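Local coordinates for CBS domain-containing protein (Listeria monocytogenes, PDB 6XNV) that binds cyclic di-AMP between its tandem CBS motifs and probably serves as a sensor or regulatory partner for this second messenger, at residues A[35-40]-A[60-65]; A[67-72]-A[134-139]. All coordinates share one frame; numbering follows the deposited sequence.

Contact 1 of 2, residues A[35-40]-A[60-65]; sequences EKVAHV and VIPVLD. With 2BA ((2R,3R,3aS,5R,7aR,9R,10R,10aS,12R,14aR)-2,9-bis(6-amino-9H-purin-9-yl)octahydro-2H,7H-difuro[3,2-d:3',2'-j][1,3,7,9,2,8 ]tetraoxadiphosphacyclododecine-3,5,10,12-tetrol 5,12-dioxide), chain C.
Two backbone hydrogen bonds join Val40 to the strand 60-64: Val40 N donates to Pro62 O at 3.1 Å, and Leu64 N returns a bond to Val40 O at 3.0 Å. They bracket the parallel bridge of Val40 with Val63, whose CA adds a C-H...O contact to the same Val40 carbonyl.

One aromatic contact lies beside this bridge. Leu64 reaches over the imidazole of His39 with its CD1 methyl, which sits 3.6 Å from the centroid of the His39 ring and 18° off its normal, a CH-pi contact. The ring is held in place within its own segment: CG lies between the backbone N and the carbonyl carbon (chi1 59°), which turns ND1 back to donate an almost straight bond (170°) to Val37 O, in the plane of the ring.

Apolar packing fills in the rest. Val40 CG1 meets Ile61 CD1 at 3.5 Å, while its other methyl, CG2, touches Val63 CG2; Val37 CG1 leans on the ring carbon CG of Pro62.

Both segments also grip one adenosine of the cyclic di-AMP. Lys36 O accepts from the adenine N6 at 3.0 Å and Ala38 N donates to N1, so the backbone meets the Watson-Crick edge of the base, while Val60 O bonds the ribose O2' at 2.7 Å and Ile61 CG2 packs near C2. Arg144 of the second subunit also bonds the ligand. Val40 and Ile61 pack on Val52 of helix 46-56, Val63 meets Ile74 of the adjoining strand 70-75, and Val37 and Pro62 rest on Phe138 of strand 138-143.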
loop_
_atom_site.group_PDB
_atom_site.type_symbol
_atom_site.label_atom_id
_atom_site.label_comp_id
_atom_site.label_asym_id
_atom_site.label_seq_id
_atom_site.Cartn_x
_atom_site.Cartn_y
_atom_site.Cartn_z
ATOM N N GLU A 35 -3.076 19.300 -5.047
ATOM C CA GLU A 35 -2.204 19.376 -6.212
ATOM C C GLU A 35 -1.013 18.423 -6.123
ATOM O O GLU A 35 -0.341 18.191 -7.139
ATOM C CB GLU A 35 -1.729 20.818 -6.411
ATOM C CG GLU A 35 -0.407 21.152 -5.768
ATOM C CD GLU A 35 -0.579 21.920 -4.474
ATOM O OE1 GLU A 35 -1.741 22.129 -4.066
ATOM O OE2 GLU A 35 0.445 22.321 -3.874
ATOM N N LYS A 36 -0.749 17.846 -4.952
ATOM C CA LYS A 36 0.341 16.895 -4.784
ATOM C C LYS A 36 -0.122 15.441 -4.793
ATOM O O LYS A 36 0.712 14.542 -4.669
ATOM C CB LYS A 36 1.087 17.196 -3.483
ATOM C CG LYS A 36 1.461 18.676 -3.337
ATOM C CD LYS A 36 2.320 18.917 -2.089
ATOM C CE LYS A 36 3.758 19.237 -2.461
ATOM N NZ LYS A 36 4.274 18.246 -3.443
ATOM N N VAL A 37 -1.420 15.190 -4.966
ATOM C CA VAL A 37 -2.016 13.869 -4.820
ATOM C C VAL A 37 -2.323 13.335 -6.210
ATOM O O VAL A 37 -3.097 13.951 -6.953
ATOM C CB VAL A 37 -3.300 13.923 -3.974
ATOM C CG1 VAL A 37 -4.099 12.614 -4.095
ATOM C CG2 VAL A 37 -2.994 14.253 -2.526
ATOM N N ALA A 38 -1.731 12.193 -6.560
ATOM C CA ALA A 38 -2.082 11.537 -7.810
ATOM C C ALA A 38 -3.499 10.985 -7.739
ATOM O O ALA A 38 -3.954 10.528 -6.686
ATOM C CB ALA A 38 -1.105 10.404 -8.127
ATOM N N HIS A 39 -4.190 11.020 -8.880
ATOM C CA HIS A 39 -5.556 10.527 -8.982
ATOM C C HIS A 39 -5.853 10.144 -10.419
ATOM O O HIS A 39 -5.209 10.621 -11.349
ATOM C CB HIS A 39 -6.565 11.579 -8.535
ATOM C CG HIS A 39 -6.481 12.843 -9.326
ATOM N ND1 HIS A 39 -5.488 13.779 -9.127
ATOM C CD2 HIS A 39 -7.249 13.315 -10.334
ATOM C CE1 HIS A 39 -5.661 14.783 -9.967
ATOM N NE2 HIS A 39 -6.724 14.528 -10.707
ATOM N N VAL A 40 -6.862 9.307 -10.602
ATOM C CA VAL A 40 -7.359 9.020 -11.941
ATOM C C VAL A 40 -8.722 9.658 -12.068
ATOM O O VAL A 40 -9.412 9.912 -11.077
ATOM C CB VAL A 40 -7.442 7.520 -12.271
ATOM C CG1 VAL A 40 -6.193 6.800 -11.790
ATOM C CG2 VAL A 40 -8.665 6.921 -11.637
ATOM N N VAL A 60 -2.809 3.080 -3.822
ATOM C CA VAL A 60 -4.232 3.405 -3.708
ATOM C C VAL A 60 -4.376 4.913 -3.893
ATOM O O VAL A 60 -3.711 5.691 -3.190
ATOM C CB VAL A 60 -4.841 3.000 -2.344
ATOM C CG1 VAL A 60 -6.338 3.350 -2.284
ATOM C CG2 VAL A 60 -4.617 1.519 -1.990
ATOM N N ILE A 61 -5.245 5.336 -4.806
ATOM C CA ILE A 61 -5.369 6.761 -5.104
ATOM C C ILE A 61 -6.829 7.120 -5.350
ATOM O O ILE A 61 -7.652 6.254 -5.683
ATOM C CB ILE A 61 -4.513 7.189 -6.320
ATOM C CG1 ILE A 61 -5.003 6.488 -7.587
ATOM C CG2 ILE A 61 -3.020 6.977 -6.062
ATOM C CD1 ILE A 61 -4.288 6.989 -8.805
ATOM N N PRO A 62 -7.181 8.394 -5.194
ATOM C CA PRO A 62 -8.572 8.797 -5.407
ATOM C C PRO A 62 -8.957 8.835 -6.879
ATOM O O PRO A 62 -8.131 8.916 -7.796
ATOM C CB PRO A 62 -8.646 10.189 -4.778
ATOM C CG PRO A 62 -7.277 10.642 -4.629
ATOM C CD PRO A 62 -6.424 9.426 -4.467
ATOM N N VAL A 63 -10.263 8.736 -7.075
ATOM C CA VAL A 63 -10.907 8.931 -8.359
ATOM C C VAL A 63 -11.665 10.241 -8.288
ATOM O O VAL A 63 -12.561 10.392 -7.447
ATOM C CB VAL A 63 -11.864 7.777 -8.683
ATOM C CG1 VAL A 63 -12.468 7.977 -10.055
ATOM C CG2 VAL A 63 -11.139 6.447 -8.528
ATOM N N LEU A 64 -11.324 11.182 -9.167
ATOM C CA LEU A 64 -12.006 12.469 -9.231
ATOM C C LEU A 64 -12.686 12.653 -10.587
ATOM O O LEU A 64 -12.286 12.068 -11.595
ATOM C CB LEU A 64 -11.029 13.633 -8.993
ATOM C CG LEU A 64 -10.140 13.568 -7.751
ATOM C CD1 LEU A 64 -9.133 14.712 -7.731
ATOM C CD2 LEU A 64 -11.007 13.543 -6.493
ATOM N N ASP A 65 -13.701 13.512 -10.602
ATOM C CA ASP A 65 -14.367 13.911 -11.829
ATOM C C ASP A 65 -13.791 15.236 -12.321
ATOM O O ASP A 65 -12.893 15.829 -11.700
ATOM C CB ASP A 65 -15.898 13.976 -11.651
ATOM C CG ASP A 65 -16.381 15.118 -10.727
ATOM O OD1 ASP A 65 -15.654 16.106 -10.456
ATOM O OD2 ASP A 65 -17.540 15.012 -10.270
HETATM P P 2BA C . 2.064 7.404 3.527
HETATM O O1P 2BA C . 2.794 8.640 3.093
HETATM O O2P 2BA C . 1.405 7.370 4.892
HETATM O "O5'" 2BA C . 0.902 7.118 2.425
HETATM C "C5'" 2BA C . -0.213 6.306 2.771
HETATM C "C4'" 2BA C . -1.006 5.970 1.523
HETATM O "O4'" 2BA C . -1.710 7.148 1.097
HETATM C "C3'" 2BA C . -0.135 5.571 0.339
HETATM O "O3'" 2BA C . 0.101 4.178 0.354
HETATM C "C2'" 2BA C . -1.005 5.984 -0.833
HETATM O "O2'" 2BA C . -2.107 5.100 -1.041
HETATM C "C1'" 2BA C . -1.693 7.228 -0.331
HETATM N N9 2BA C . -0.899 8.400 -0.727
HETATM C C8 2BA C . 0.005 9.044 0.032
HETATM N N7 2BA C . 0.554 10.091 -0.640
HETATM C C5 2BA C . -0.007 10.110 -1.855
HETATM C C6 2BA C . 0.097 10.957 -3.057
HETATM N N6 2BA C . 0.937 12.020 -3.132
HETATM N N1 2BA C . -0.687 10.622 -4.102
HETATM C C2 2BA C . -1.528 9.581 -4.078
HETATM N N3 2BA C . -1.679 8.779 -3.021
HETATM C C4 2BA C . -0.959 8.992 -1.901
HETATM P P1 2BA C . 1.269 3.460 -0.467
HETATM O O1P1 2BA C . 1.347 3.926 -1.904
HETATM O O2P1 2BA C . 1.069 2.032 -0.106
HETATM O "O5'1" 2BA C . 2.542 4.055 0.329
HETATM C "C5'1" 2BA C . 2.910 3.509 1.596
HETATM C "C4'1" 2BA C . 4.058 4.331 2.185
HETATM O "O4'1" 2BA C . 5.247 4.261 1.370
HETATM C "C3'1" 2BA C . 3.715 5.808 2.247
HETATM O "O3'1" 2BA C . 2.988 6.096 3.429
HETATM C "C2'1" 2BA C . 5.070 6.489 2.180
HETATM O "O2'1" 2BA C . 5.539 6.743 3.523
HETATM C "C1'1" 2BA C . 5.965 5.486 1.440
HETATM N N91 2BA C . 6.093 6.043 0.097
HETATM C C81 2BA C . 5.509 5.603 -1.034
HETATM N N71 2BA C . 5.831 6.434 -2.073
HETATM C C51 2BA C . 6.629 7.410 -1.610
HETATM C C61 2BA C . 7.321 8.606 -2.132
HETATM N N61 2BA C . 7.268 8.967 -3.431
HETATM N N11 2BA C . 8.041 9.354 -1.273
HETATM C C21 2BA C . 8.132 9.059 0.024
HETATM N N31 2BA C . 7.538 7.988 0.566
HETATM C C41 2BA C . 6.784 7.144 -0.179
#

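Contact 2 of 2, residues A[67-72]-A[134-139]; sequences EFKLHG and SDHHFE
The rings of His137 and Phe68 both present edges to backbone atoms across this contact. His137 sets its edge beside Phe68 O and Lys69 N; its CG is anti to the carbonyl carbon (chi1 -65°), bringing CD2 to 3.5 Å from Glu67 O. At the edge of the Phe68 ring lies Phe138 O, 3.9 Å from Phe68 CD2. The His136 side chain crosses that of Leu70 obliquely, with Leu70 CB 3.8 Å from His136 CD2.

The backbones are tied by a reciprocal pair of hydrogen bonds around Lys69 and His137. Phe138 N donates to Phe68 O at 2.9 Å and Leu70 N to His136 O at 3.0 Å, both bonds nearly straight. Each acceptor also takes a C-H...O contact, Phe68 O from His137 CA and His136 O from Lys69 CA, so both carbonyls are doubly engaged. The aliphatic part of Lys69 extends over the His136 backbone, its CG 3.5 Å from His136 O. Leu70 CB and Phe138 CB approach to 4.3 Å, and both side chains pack on Cys130 of strand 128-132, Leu70 also touching Val132 and Phe107.

Phe68 and His136 both have positive phi, and each begins the same backbone course into a strand. Asp65 OD1 accepts hydrogen bonds from Glu67 N and Lys69 N, and Asp133 OD1 accepts in the same way from Asp135 N and His137 N. This matched pairing of the turns leading into strands 70-75 and 138-143 is consistent with the pseudo-twofold packing of two CBS motifs in a Bateman module.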
loop_
_atom_site.group_PDB
_atom_site.type_symbol
_atom_site.label_atom_id
_atom_site.label_comp_id
_atom_site.label_asym_id
_atom_site.label_seq_id
_atom_site.Cartn_x
_atom_site.Cartn_y
_atom_site.Cartn_z
ATOM N N GLU A 67 -14.817 18.091 -12.173
ATOM C CA GLU A 67 -14.981 19.239 -11.289
ATOM C C GLU A 67 -14.277 19.043 -9.951
ATOM O O GLU A 67 -14.493 19.830 -9.024
ATOM C CB GLU A 67 -16.463 19.534 -11.076
ATOM C CG GLU A 67 -17.064 20.354 -12.220
ATOM C CD GLU A 67 -18.583 20.350 -12.221
ATOM O OE1 GLU A 67 -19.174 19.466 -11.559
ATOM O OE2 GLU A 67 -19.177 21.244 -12.867
ATOM N N PHE A 68 -13.425 18.027 -9.840
ATOM C CA PHE A 68 -12.684 17.716 -8.629
ATOM C C PHE A 68 -13.573 17.143 -7.539
ATOM O O PHE A 68 -13.229 17.219 -6.357
ATOM C CB PHE A 68 -11.921 18.943 -8.103
ATOM C CG PHE A 68 -10.445 18.872 -8.332
ATOM C CD1 PHE A 68 -9.950 18.536 -9.584
ATOM C CD2 PHE A 68 -9.544 19.128 -7.292
ATOM C CE1 PHE A 68 -8.582 18.460 -9.809
ATOM C CE2 PHE A 68 -8.177 19.056 -7.505
ATOM C CZ PHE A 68 -7.690 18.718 -8.770
ATOM N N LYS A 69 -14.723 16.580 -7.891
ATOM C CA LYS A 69 -15.507 15.873 -6.893
ATOM C C LYS A 69 -14.900 14.500 -6.650
ATOM O O LYS A 69 -14.436 13.833 -7.586
ATOM C CB LYS A 69 -16.962 15.737 -7.325
ATOM C CG LYS A 69 -17.895 15.291 -6.204
ATOM C CD LYS A 69 -19.219 14.703 -6.741
ATOM C CE LYS A 69 -19.851 13.736 -5.747
ATOM N NZ LYS A 69 -21.148 14.257 -5.266
ATOM N N LEU A 70 -14.894 14.081 -5.388
ATOM C CA LEU A 70 -14.362 12.775 -5.017
ATOM C C LEU A 70 -15.427 11.710 -5.226
ATOM O O LEU A 70 -16.542 11.841 -4.720
ATOM C CB LEU A 70 -13.895 12.770 -3.565
ATOM C CG LEU A 70 -13.419 11.428 -3.023
ATOM C CD1 LEU A 70 -12.169 10.969 -3.769
ATOM C CD2 LEU A 70 -13.155 11.574 -1.517
ATOM N N HIS A 71 -15.084 10.659 -5.968
ATOM C CA HIS A 71 -16.027 9.577 -6.202
ATOM C C HIS A 71 -15.589 8.230 -5.676
ATOM O O HIS A 71 -16.458 7.400 -5.394
ATOM C CB HIS A 71 -16.313 9.418 -7.693
ATOM C CG HIS A 71 -17.163 10.505 -8.250
ATOM N ND1 HIS A 71 -18.528 10.382 -8.390
ATOM C CD2 HIS A 71 -16.848 11.750 -8.679
ATOM C CE1 HIS A 71 -19.016 11.498 -8.904
ATOM N NE2 HIS A 71 -18.017 12.343 -9.091
ATOM N N GLY A 72 -14.286 7.967 -5.570
ATOM C CA GLY A 72 -13.874 6.619 -5.217
ATOM C C GLY A 72 -12.402 6.557 -4.871
ATOM O O GLY A 72 -11.688 7.566 -4.876
ATOM N N SER A 134 -17.900 20.753 1.736
ATOM C CA SER A 134 -19.287 20.329 1.905
ATOM C C SER A 134 -19.950 19.915 0.600
ATOM O O SER A 134 -21.016 19.297 0.646
ATOM C CB SER A 134 -20.105 21.429 2.582
ATOM O OG SER A 134 -19.381 22.006 3.657
ATOM N N ASP A 135 -19.351 20.214 -0.552
ATOM C CA ASP A 135 -19.857 19.732 -1.832
ATOM C C ASP A 135 -19.051 18.549 -2.337
ATOM O O ASP A 135 -19.116 18.215 -3.527
ATOM C CB ASP A 135 -19.863 20.855 -2.875
ATOM C CG ASP A 135 -20.813 21.985 -2.509
ATOM O OD1 ASP A 135 -21.977 21.682 -2.151
ATOM O OD2 ASP A 135 -20.387 23.165 -2.559
ATOM N N HIS A 136 -18.280 17.923 -1.451
ATOM C CA HIS A 136 -17.467 16.752 -1.759
ATOM C C HIS A 136 -16.361 17.069 -2.763
ATOM O O HIS A 136 -15.855 16.168 -3.442
ATOM C CB HIS A 136 -18.336 15.589 -2.253
ATOM C CG HIS A 136 -17.930 14.257 -1.698
ATOM N ND1 HIS A 136 -17.923 13.979 -0.344
ATOM C CD2 HIS A 136 -17.485 13.134 -2.311
ATOM C CE1 HIS A 136 -17.512 12.735 -0.150
ATOM N NE2 HIS A 136 -17.236 12.201 -1.328
ATOM N N HIS A 137 -15.968 18.335 -2.884
ATOM C CA HIS A 137 -14.748 18.631 -3.620
ATOM C C HIS A 137 -13.553 18.097 -2.839
ATOM O O HIS A 137 -13.496 18.197 -1.613
ATOM C CB HIS A 137 -14.597 20.131 -3.871
ATOM C CG HIS A 137 -15.664 20.698 -4.758
ATOM N ND1 HIS A 137 -16.389 21.825 -4.427
ATOM C CD2 HIS A 137 -16.143 20.281 -5.955
ATOM C CE1 HIS A 137 -17.267 22.077 -5.382
ATOM N NE2 HIS A 137 -17.141 21.152 -6.317
ATOM N N PHE A 138 -12.604 17.522 -3.558
ATOM C CA PHE A 138 -11.444 16.907 -2.936
ATOM C C PHE A 138 -10.420 17.982 -2.587
ATOM O O PHE A 138 -9.959 18.706 -3.470
ATOM C CB PHE A 138 -10.874 15.880 -3.903
ATOM C CG PHE A 138 -9.568 15.308 -3.496
ATOM C CD1 PHE A 138 -9.494 14.363 -2.491
ATOM C CD2 PHE A 138 -8.400 15.695 -4.144
ATOM C CE1 PHE A 138 -8.274 13.809 -2.132
ATOM C CE2 PHE A 138 -7.170 15.159 -3.783
ATOM C CZ PHE A 138 -7.101 14.214 -2.784
ATOM N N GLU A 139 -10.042 18.079 -1.308
ATOM C CA GLU A 139 -9.081 19.087 -0.873
ATOM C C GLU A 139 -7.701 18.531 -0.562
ATOM O O GLU A 139 -6.723 19.283 -0.621
ATOM C CB GLU A 139 -9.615 19.837 0.354
ATOM C CG GLU A 139 -10.859 20.623 -0.008
ATOM C CD GLU A 139 -11.054 21.864 0.818
ATOM O OE1 GLU A 139 -10.969 21.757 2.060
ATOM O OE2 GLU A 139 -11.284 22.945 0.216
#

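The centres of contact 1 and contact 2 are 10 Å apart, and the contacts follow in series: 35-40 with 60-65 closes before 67-72 with 134-139 opens. Strands 60-64 and 70-75, antiparallel neighbours in one sheet, connect them. Val63 probably bonds through N to Gly72 O and through O to His71 N, where His71 and Gly72 opposite Val63 form a classic beta bulge. Leu64 CD2 packs against Phe138 CB, so a residue of contact 1 enters the core that Phe138 helps to form. Contact 1 lies at the ligand, whereas contact 2 joins that sheet to the strand 138-143 of the other, linking both halves of the module around the nucleotide site.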